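Side-chain contacts in sugar ABC transporter, sugar-binding protein (Streptococcus pneumoniae, PDB 2HEU), which probably binds sugar outside the cell, as the solute receptor of an ABC importer, and is seen here in its apo form: residues K219-L224 with T374-Y379; G168-G171 with W175-N178; N205-K208 with I213-D216. All coordinates share one frame; numbering follows the deposited sequence. Where two conformers were deposited one is given.

How the interactions relate
In these three contacts a few side chains do the joining, and their chemistry varies with their surroundings. Interactions 1 and 2 are buried; interaction 3 is buried at Ile207 and Met214 but exposed at Lys208. Interactions 1 and 3 both draw on helix 212-222, the first at its C-terminal part and the second at its N-terminal part, with centres about 14 Å apart. Interaction 1 joins two helices distant in sequence and couples apolar packing to a direct tyrosine-carboxylate bond. Interaction 2 folds a loop on itself and links its two sides through a water; it touches interaction 1 through Met377 and Thr376. Interaction 3 is mostly apolar.

Interaction 1: K219-L224 with T374-Y379; sequences KVMDIL and TLTMNY
Tyr379 and Asp222 make the one hydrogen bond of this contact, and it is a short one. The phenol OH of Tyr379 donates to OD1 of Asp222 over 2.6 Å, reaching that oxygen on its syn side and 22° out of the carboxylate plane. OD1 in turn lies at the edge of the ring, near its plane, and is 3.3 Å from CE2 of Tyr379. Carboxylate and ring are turned 28° from each other, although the two side chains as wholes cross at about a right angle. The ring gets there because CG of Tyr379 stands anti to its backbone N (chi1 -179°), which extends the ring toward the 219-224 segment. A negative carboxylate would be expected to polarise the phenol O-H and so strengthen the bond.

The apolar part belongs to Met221, which meets the other helix at two places. Its CB packs obliquely against the ring of Tyr379, 3.8 Å from CE2. Farther out, bends at chi2 and chi3 fold the thioether round so that CE comes to 3.7 Å from CG2 of Thr376. These two side chains also cross at about a right angle, methyl against methyl. The hydroxyl of Thr376 is engaged within its own helix, bonded to the carbonyl of Phe372, and is also hydrogen-bonded to ND2 of Asn181.

Helix 212-222 and helix 370-382 are thus joined through side chains, the nearest CA atoms, of Met221 and Tyr379, being 8.0 Å apart. Helix 178-189 lines the contact through Tyr180 and Asn181, which touch Met221, while helix 385-396 touches the Tyr379 side chain with Lys385 and Met388.

Interaction 2: G168-G171 with W175-N178; sequences GIAG and WTLN
Thr176 faces Ala170 across a turn of the loop that leads into helix 178-189. Just ahead of it in the chain, Trp175 offers one face of its indole to CG2 of Thr176, which sits 3.6 Å above the ring plane and toward its rim. Thr176 itself holds OG1 between its backbone N and carbonyl carbon (chi1 63°), and this rotation turns the hydroxyl toward the 168-171 segment. Its direct touch there is loose, with OG1 4.1 Å from CB of Ala170. A water supplies the closer link: it accepts from N of Ala170 at 2.8 Å and donates to OG1 of Thr176 at 2.8 Å. The same hydroxyl is bonded to the carbonyl of Asp173, within the connecting turn.

Leu177 follows, at the N-cap position of helix 178-189. Its CD2 meets CD1 of Ile169 at 4.3 Å, a light contact between branch ends. Pro255 of strand 253-257 touches both residues, and Met377 of helix 370-382 packs on Leu177.

The chemistry is therefore divided between a light apolar touch and a bridge through water. The buried amide N-H of Ala170 finds its acceptor in that water, which joins a backbone amide to a side-chain hydroxyl, and OG1 of Thr176 ties the bridge to the turn ahead of the helix.

Interaction 3: N205-K208 with I213-D216; sequences NAIK and IMKD
Met214 turns its CB toward the 205-208 segment and then bends its thioether off to one side, so that different parts of one side chain meet different partners. The backbone sets CB beside the carbonyl of Lys208, and chi1 (-151°), with CG roughly opposite the backbone N, keeps CG near it as well. CB of Met214 is 3.4 Å from O of Lys208, and CG of Met214 is 3.5 Å from the same oxygen. These are approaches of aliphatic carbons to a carbonyl oxygen, with no hydrogen bond across the contact.

Beyond CG the chain bends at chi2 (50°), carrying sulfur toward Ile207. There SD of Met214 meets the branch methyl CG2 of Ile207 at 3.8 Å, and the two side chains cross obliquely. The methyl, and not the longer CG1 arm of Ile207, does the touching across this contact. Lys208 is exposed; its side chain starts away from helix 212-222, and its backbone oxygen makes the approach.

Other helices add to the apolar surroundings. Tyr198 of helix 192-199 touches both Ile207 and Met214, while Phe185 of helix 178-189 and Met388, Val389 and Leu392 of helix 385-396 pack on Met214. The loop is held by its backbone as well, the carbonyl of Ile207 being bonded to Asn393 and the N-H of Lys208 to the carboxylate of Asp211.

This is a local loop-to-helix contact, made where the chain leaving helix 192-199 turns into helix 212-222. A methionine in the first turn of the helix packs back on the extended loop residues Ile207 and Lys208 just before it, consistent with a place in one of the two lobes of the periplasmic binding protein fold.

Interaction 1: K219-L224 with T374-Y379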
ATOM      1  N   LYS A 219      21.761   7.219   5.860  1.00  8.43           N
ATOM      2  CA  LYS A 219      21.547   7.361   7.288  1.00  8.12           C
ATOM      3  C   LYS A 219      20.301   6.580   7.721  1.00  7.99           C
ATOM      4  O   LYS A 219      20.327   5.813   8.704  1.00  8.99           O
ATOM      5  CB  LYS A 219      21.410   8.823   7.663  1.00  8.64           C
ATOM      6  CG  LYS A 219      21.078   9.114   9.095  1.00  9.44           C
ATOM      7  CD  LYS A 219      20.869  10.590   9.335  1.00 10.94           C
ATOM      8  CE  LYS A 219      20.385  10.994  10.698  1.00 11.58           C
ATOM      9  NZ  LYS A 219      21.349  10.726  11.749  1.00 11.48           N
ATOM     10  N   VAL A 220      19.209   6.743   7.015  1.00  8.09           N
ATOM     11  CA  VAL A 220      17.954   6.047   7.383  1.00  7.96           C
ATOM     12  C   VAL A 220      18.125   4.526   7.203  1.00  7.64           C
ATOM     13  O   VAL A 220      17.731   3.722   8.062  1.00  7.75           O
ATOM     14  CB  VAL A 220      16.774   6.614   6.639  1.00  8.39           C
ATOM     15  CG1 VAL A 220      15.496   5.849   7.015  1.00  9.56           C
ATOM     16  CG2 VAL A 220      16.591   8.091   6.939  1.00  9.71           C
ATOM     17  N   MET A 221      18.717   4.093   6.082  1.00  7.58           N
ATOM     18  CA  MET A 221      18.985   2.673   5.882  1.00  7.26           C
ATOM     19  C   MET A 221      19.897   2.119   6.953  1.00  7.48           C
ATOM     20  O   MET A 221      19.736   0.941   7.367  1.00  8.11           O
ATOM     21  CB  MET A 221      19.580   2.419   4.495  1.00  7.55           C
ATOM     22  CG  MET A 221      18.611   2.561   3.349  1.00  7.97           C
ATOM     23  SD  MET A 221      17.122   1.555   3.464  1.00  8.46           S
ATOM     24  CE  MET A 221      17.828  -0.074   3.781  1.00 10.13           C
ATOM     25  N   ASP A 222      20.865   2.913   7.429  1.00  7.69           N
ATOM     26  CA  ASP A 222      21.798   2.452   8.413  1.00  7.90           C
ATOM     27  C   ASP A 222      21.197   2.181   9.760  1.00  8.05           C
ATOM     28  O   ASP A 222      21.793   1.484  10.575  1.00  8.42           O
ATOM     29  CB  ASP A 222      23.014   3.409   8.539  1.00  8.25           C
ATOM     30  CG  ASP A 222      24.042   3.191   7.488  1.00  9.28           C
ATOM     31  OD1 ASP A 222      24.059   2.140   6.821  1.00 10.50           O
ATOM     32  OD2 ASP A 222      24.934   4.077   7.333  1.00 10.62           O
ATOM     33  N   ILE A 223      19.976   2.675  10.026  1.00  8.08           N
ATOM     34  CA  ILE A 223      19.279   2.278  11.259  1.00  8.32           C
ATOM     35  C   ILE A 223      19.127   0.770  11.324  1.00  8.05           C
ATOM     36  O   ILE A 223      19.191   0.155  12.375  1.00  8.85           O
ATOM     37  CB  ILE A 223      17.925   3.020  11.346  1.00  8.21           C
ATOM     38  CG1 ILE A 223      18.154   4.526  11.458  1.00  9.35           C
ATOM     39  CG2 ILE A 223      17.076   2.511  12.502  1.00  9.12           C
ATOM     40  CD1 ILE A 223      16.910   5.401  11.301  1.00  9.82           C
ATOM     41  N   LEU A 224      18.895   0.157  10.142  1.00  7.61           N
ATOM     42  CA  LEU A 224      18.741  -1.301  10.030  1.00  8.04           C
ATOM     43  C   LEU A 224      20.014  -2.074  10.087  1.00  8.33           C
ATOM     44  O   LEU A 224      20.007  -3.314  10.060  1.00  9.06           O
ATOM     45  CB  LEU A 224      17.953  -1.648   8.754  1.00  8.26           C
ATOM     46  CG  LEU A 224      16.618  -0.971   8.575  1.00  8.20           C
ATOM     47  CD1 LEU A 224      15.963  -1.500   7.291  1.00  9.11           C
ATOM     48  CD2 LEU A 224      15.702  -1.134   9.796  1.00 10.37           C
ATOM     49  N   THR A 374      15.664  -5.391  -4.220  1.00  8.54           N
ATOM     50  CA  THR A 374      16.918  -6.120  -4.101  1.00  9.08           C
ATOM     51  C   THR A 374      18.045  -5.183  -3.643  1.00  7.98           C
ATOM     52  O   THR A 374      18.832  -5.552  -2.788  1.00  8.41           O
ATOM     53  CB  THR A 374      17.264  -6.793  -5.429  1.00 10.52           C
ATOM     54  OG1 THR A 374      16.216  -7.714  -5.723  1.00 11.07           O
ATOM     55  CG2 THR A 374      18.636  -7.432  -5.444  1.00 11.36           C
ATOM     56  N   LEU A 375      18.172  -3.999  -4.279  1.00  8.15           N
ATOM     57  CA  LEU A 375      19.282  -3.133  -3.886  1.00  8.08           C
ATOM     58  C   LEU A 375      19.123  -2.677  -2.439  1.00  8.06           C
ATOM     59  O   LEU A 375      20.124  -2.469  -1.729  1.00  8.56           O
ATOM     60  CB  LEU A 375      19.450  -1.972  -4.842  1.00  8.58           C
ATOM     61  CG  LEU A 375      18.369  -0.885  -4.905  1.00  8.58           C
ATOM     62  CD1 LEU A 375      18.541   0.190  -3.832  1.00  9.50           C
ATOM     63  CD2 LEU A 375      18.285  -0.244  -6.291  1.00  9.68           C
ATOM     64  N   THR A 376      17.891  -2.539  -1.965  1.00  7.47           N
ATOM     65  CA  THR A 376      17.630  -2.128  -0.617  1.00  7.67           C
ATOM     66  C   THR A 376      18.101  -3.192   0.370  1.00  7.83           C
ATOM     67  O   THR A 376      18.873  -2.929   1.312  1.00  8.05           O
ATOM     68  CB  THR A 376      16.136  -1.847  -0.414  1.00  7.61           C
ATOM     69  OG1 THR A 376      15.745  -0.753  -1.288  1.00  8.21           O
ATOM     70  CG2 THR A 376      15.821  -1.475   1.029  1.00  8.54           C
ATOM     71  N   MET A 377      17.650  -4.443   0.151  1.00  8.25           N
ATOM     72  CA  MET A 377      18.008  -5.519   1.081  1.00  8.67           C
ATOM     73  C   MET A 377      19.501  -5.819   0.954  1.00  8.13           C
ATOM     74  O   MET A 377      20.150  -6.155   1.959  1.00  8.67           O
ATOM     75  CB  MET A 377      17.165  -6.747   0.806  1.00  8.69           C
ATOM     76  CG  MET A 377      17.332  -7.846   1.873  1.00  9.49           C
ATOM     77  SD  MET A 377      16.890  -7.345   3.541  1.00  9.34           S
ATOM     78  CE  MET A 377      15.110  -7.398   3.438  1.00  9.62           C
ATOM     79  N   ASN A 378      20.059  -5.736  -0.247  1.00  8.37           N
ATOM     80  CA  ASN A 378      21.508  -6.031  -0.394  1.00  8.72           C
ATOM     81  C   ASN A 378      22.318  -5.024   0.359  1.00  8.23           C
ATOM     82  O   ASN A 378      23.397  -5.372   0.856  1.00  9.48           O
ATOM     83  CB  ASN A 378      21.909  -6.029  -1.872  1.00  9.77           C
ATOM     84  CG  ASN A 378      21.503  -7.263  -2.605  1.00 12.05           C
ATOM     85  OD1 ASN A 378      20.909  -8.165  -2.025  1.00 16.57           O
ATOM     86  ND2 ASN A 378      21.678  -7.327  -3.917  1.00 13.82           N
ATOM     87  N   TYR A 379      21.871  -3.785   0.494  1.00  8.04           N
ATOM     88  CA  TYR A 379      22.567  -2.829   1.343  1.00  7.98           C
ATOM     89  C   TYR A 379      22.489  -3.233   2.804  1.00  8.06           C
ATOM     90  O   TYR A 379      23.476  -3.167   3.543  1.00  8.56           O
ATOM     91  CB  TYR A 379      22.045  -1.386   1.132  1.00  8.46           C
ATOM     92  CG  TYR A 379      22.807  -0.412   1.996  1.00  8.05           C
ATOM     93  CD1 TYR A 379      24.110  -0.065   1.659  1.00  8.60           C
ATOM     94  CD2 TYR A 379      22.291   0.090   3.148  1.00  8.35           C
ATOM     95  CE1 TYR A 379      24.883   0.730   2.481  1.00  8.82           C
ATOM     96  CE2 TYR A 379      23.015   0.917   3.996  1.00  8.91           C
ATOM     97  CZ  TYR A 379      24.351   1.221   3.653  1.00  8.70           C
ATOM     98  OH  TYR A 379      25.134   1.976   4.460  1.00  9.51           O
TER

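Interaction 2: G168-G171 with W175-N178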
ATOM      1  N   GLY A 168      12.837  -7.600  13.507  1.00  8.05           N
ATOM      2  CA  GLY A 168      12.789  -8.765  12.614  1.00  7.79           C
ATOM      3  C   GLY A 168      12.869  -8.293  11.171  1.00  7.59           C
ATOM      4  O   GLY A 168      12.013  -7.566  10.714  1.00  8.81           O
ATOM      5  N   ILE A 169      13.906  -8.695  10.470  1.00  7.81           N
ATOM      6  CA  ILE A 169      14.130  -8.350   9.067  1.00  7.56           C
ATOM      7  C   ILE A 169      14.167  -9.670   8.271  1.00  7.83           C
ATOM      8  O   ILE A 169      14.877 -10.613   8.627  1.00  8.40           O
ATOM      9  CB  ILE A 169      15.417  -7.548   8.827  1.00  7.94           C
ATOM     10  CG1 ILE A 169      15.379  -6.234   9.623  1.00  8.55           C
ATOM     11  CG2 ILE A 169      15.649  -7.282   7.377  1.00  8.75           C
ATOM     12  CD1 ILE A 169      14.309  -5.235   9.235  1.00  9.33           C
ATOM     13  N   ALA A 170      13.384  -9.688   7.222  1.00  7.91           N
ATOM     14  CA  ALA A 170      13.248 -10.882   6.378  1.00  8.25           C
ATOM     15  C   ALA A 170      14.316 -10.790   5.241  1.00  8.12           C
ATOM     16  O   ALA A 170      13.988 -10.382   4.135  1.00  8.46           O
ATOM     17  CB  ALA A 170      11.837 -10.988   5.786  1.00  9.30           C
ATOM     18  N   GLY A 171      15.546 -11.193   5.543  1.00  8.39           N
ATOM     19  CA  GLY A 171      16.607 -11.079   4.578  1.00  8.72           C
ATOM     20  C   GLY A 171      16.372 -11.777   3.239  1.00  9.43           C
ATOM     21  O   GLY A 171      16.949 -11.346   2.229  1.00 11.14           O
ATOM     22  N   TRP A 175      11.267  -7.559  -0.775  1.00  8.30           N
ATOM     23  CA  TRP A 175      10.090  -6.687  -0.930  1.00  8.69           C
ATOM     24  C   TRP A 175       9.674  -6.078   0.376  1.00  8.09           C
ATOM     25  O   TRP A 175       9.045  -5.005   0.398  1.00  8.38           O
ATOM     26  CB  TRP A 175       8.928  -7.450  -1.553  1.00  8.52           C
ATOM     27  CG  TRP A 175       8.379  -8.573  -0.741  1.00  9.29           C
ATOM     28  CD1 TRP A 175       8.646  -9.917  -0.848  1.00 10.42           C
ATOM     29  CD2 TRP A 175       7.408  -8.472   0.299  1.00  9.86           C
ATOM     30  NE1 TRP A 175       7.875 -10.637   0.049  1.00 10.90           N
ATOM     31  CE2 TRP A 175       7.137  -9.750   0.769  1.00 10.95           C
ATOM     32  CE3 TRP A 175       6.729  -7.405   0.902  1.00 10.93           C
ATOM     33  CZ2 TRP A 175       6.167 -10.032   1.821  1.00 12.79           C
ATOM     34  CZ3 TRP A 175       5.842  -7.669   1.931  1.00 13.71           C
ATOM     35  CH2 TRP A 175       5.595  -8.970   2.357  1.00 13.67           C
ATOM     36  N   THR A 176       9.913  -6.730   1.509  1.00  8.17           N
ATOM     37  CA  THR A 176       9.488  -6.231   2.770  1.00  8.07           C
ATOM     38  C   THR A 176      10.013  -4.827   3.124  1.00  7.66           C
ATOM     39  O   THR A 176       9.396  -4.153   3.941  1.00  8.73           O
ATOM     40  CB  THR A 176       9.805  -7.212   3.954  1.00  9.06           C
ATOM     41  OG1 THR A 176      11.219  -7.352   4.055  1.00  8.88           O
ATOM     42  CG2 THR A 176       9.113  -8.570   3.794  1.00  9.16           C
ATOM     43  N   LEU A 177      11.154  -4.480   2.549  1.00  8.15           N
ATOM     44  CA  LEU A 177      11.782  -3.166   2.784  1.00  8.10           C
ATOM     45  C   LEU A 177      11.543  -2.136   1.675  1.00  8.10           C
ATOM     46  O   LEU A 177      12.087  -1.045   1.744  1.00  8.22           O
ATOM     47  CB  LEU A 177      13.290  -3.329   3.053  1.00  7.97           C
ATOM     48  CG  LEU A 177      13.629  -4.093   4.313  1.00  8.60           C
ATOM     49  CD1 LEU A 177      15.137  -4.100   4.501  1.00  9.21           C
ATOM     50  CD2 LEU A 177      12.906  -3.545   5.544  1.00  9.79           C
ATOM     51  N   ASN A 178      10.697  -2.489   0.698  1.00  8.07           N
ATOM     52  CA  ASN A 178      10.388  -1.473  -0.348  1.00  8.28           C
ATOM     53  C   ASN A 178       9.832  -0.219   0.313  1.00  8.30           C
ATOM     54  O   ASN A 178      10.311   0.892   0.035  1.00  8.21           O
ATOM     55  CB  ASN A 178       9.368  -2.127  -1.302  1.00  8.76           C
ATOM     56  CG  ASN A 178       9.063  -1.265  -2.465  1.00  8.66           C
ATOM     57  OD1 ASN A 178       7.831  -1.364  -2.941  1.00 13.81           O
ATOM     58  ND2 ASN A 178       9.956  -0.605  -3.043  1.00  7.64           N
TER
HETATM   59  O   HOH W   1      11.796  -7.384   6.822  1.00  9.69           O

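Interaction 3: N205-K208 with I213-D216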
ATOM      1  N   ASN A 205      22.608   8.513 -14.487  1.00  9.85           N
ATOM      2  CA  ASN A 205      23.807   8.515 -13.686  1.00 10.20           C
ATOM      3  C   ASN A 205      23.887   9.719 -12.737  1.00 10.26           C
ATOM      4  O   ASN A 205      24.959   9.958 -12.195  1.00 12.83           O
ATOM      5  CB  ASN A 205      25.072   8.381 -14.502  1.00 10.98           C
ATOM      6  CG  ASN A 205      25.070   7.034 -15.219  1.00 11.32           C
ATOM      7  OD1 ASN A 205      25.306   6.951 -16.496  1.00 15.13           O
ATOM      8  ND2 ASN A 205      24.792   6.003 -14.498  1.00 10.46           N
ATOM      9  N   ALA A 206      22.770  10.394 -12.432  1.00  9.44           N
ATOM     10  CA  ALA A 206      22.834  11.558 -11.587  1.00 10.81           C
ATOM     11  C   ALA A 206      22.770  11.246 -10.105  1.00 10.35           C
ATOM     12  O   ALA A 206      22.977  12.151  -9.305  1.00 16.51           O
ATOM     13  CB  ALA A 206      21.741  12.567 -11.898  1.00 13.48           C
ATOM     14  N   ILE A 207      22.531  10.043  -9.726  1.00  9.60           N
ATOM     15  CA  ILE A 207      22.498   9.702  -8.307  1.00  9.99           C
ATOM     16  C   ILE A 207      23.939   9.472  -7.871  1.00  9.57           C
ATOM     17  O   ILE A 207      24.604   8.593  -8.439  1.00 10.40           O
ATOM     18  CB  ILE A 207      21.612   8.454  -8.040  1.00  9.84           C
ATOM     19  CG1 ILE A 207      20.171   8.710  -8.547  1.00 10.23           C
ATOM     20  CG2 ILE A 207      21.670   7.999  -6.584  1.00 11.19           C
ATOM     21  CD1 ILE A 207      19.349   7.451  -8.723  1.00 11.76           C
ATOM     22  N   LYS A 208      24.448  10.254  -6.930  1.00  9.98           N
ATOM     23  CA  LYS A 208      25.843  10.158  -6.493  0.50  9.35           C
ATOM     24  C   LYS A 208      25.927  10.000  -5.010  1.00  9.16           C
ATOM     25  O   LYS A 208      25.166  10.560  -4.234  1.00  9.50           O
ATOM     26  CB  LYS A 208      26.599  11.409  -6.914  0.50 10.99           C
ATOM     27  CG  LYS A 208      26.854  11.440  -8.399  0.50 10.73           C
ATOM     28  CD  LYS A 208      27.328  12.793  -8.894  0.50 14.10           C
ATOM     29  CE  LYS A 208      28.443  13.367  -8.273  0.50 20.48           C
ATOM     30  NZ  LYS A 208      28.835  14.573  -9.035  0.50 26.46           N
ATOM     31  N   ILE A 213      21.122  14.074  -0.400  1.00  9.78           N
ATOM     32  CA  ILE A 213      19.941  13.209  -0.346  1.00  9.72           C
ATOM     33  C   ILE A 213      20.378  11.763  -0.160  1.00  8.70           C
ATOM     34  O   ILE A 213      19.769  11.003   0.601  1.00  9.50           O
ATOM     35  CB  ILE A 213      19.023  13.378  -1.583  1.00 10.04           C
ATOM     36  CG1 ILE A 213      18.343  14.742  -1.516  1.00 10.59           C
ATOM     37  CG2 ILE A 213      18.042  12.261  -1.701  1.00 10.52           C
ATOM     38  CD1 ILE A 213      17.776  15.257  -2.835  1.00 11.98           C
ATOM     39  N   MET A 214      21.407  11.345  -0.887  1.00  9.20           N
ATOM     40  CA  MET A 214      21.917   9.976  -0.769  1.00  9.47           C
ATOM     41  C   MET A 214      22.482   9.775   0.603  1.00  9.72           C
ATOM     42  O   MET A 214      22.268   8.712   1.223  1.00 10.16           O
ATOM     43  CB  MET A 214      22.952   9.722  -1.838  1.00 11.20           C
ATOM     44  CG  MET A 214      23.103   8.440  -2.311  1.00 15.63           C
ATOM     45  SD  MET A 214      21.623   7.527  -2.827  1.00 12.18           S
ATOM     46  CE  MET A 214      21.830   6.159  -1.731  1.00 12.25           C
ATOM     47  N   LYS A 215      23.217  10.745   1.200  1.00  9.41           N
ATOM     48  CA  LYS A 215      23.734  10.625   2.529  1.00  9.68           C
ATOM     49  C   LYS A 215      22.603  10.399   3.523  1.00  9.11           C
ATOM     50  O   LYS A 215      22.698   9.583   4.453  1.00  9.36           O
ATOM     51  CB  LYS A 215      24.551  11.859   2.916  1.00 11.44           C
ATOM     52  CG  LYS A 215      25.867  11.953   2.157  1.00 14.15           C
ATOM     53  CD  LYS A 215      26.587  13.291   2.525  1.00 16.28           C
ATOM     54  CE  LYS A 215      27.892  13.463   1.746  1.00 16.53           C
ATOM     55  NZ  LYS A 215      28.862  12.499   2.105  1.00 17.61           N
ATOM     56  N   ASP A 216      21.517  11.149   3.363  1.00  8.74           N
ATOM     57  CA  ASP A 216      20.367  11.001   4.272  1.00  8.85           C
ATOM     58  C   ASP A 216      19.682   9.646   4.074  1.00  8.12           C
ATOM     59  O   ASP A 216      19.284   9.012   5.043  1.00  8.71           O
ATOM     60  CB  ASP A 216      19.383  12.133   4.093  1.00  9.50           C
ATOM     61  CG  ASP A 216      19.829  13.476   4.767  1.00 11.40           C
ATOM     62  OD1 ASP A 216      20.713  13.436   5.622  1.00 13.75           O
ATOM     63  OD2 ASP A 216      19.220  14.501   4.464  1.00 13.52           O
TER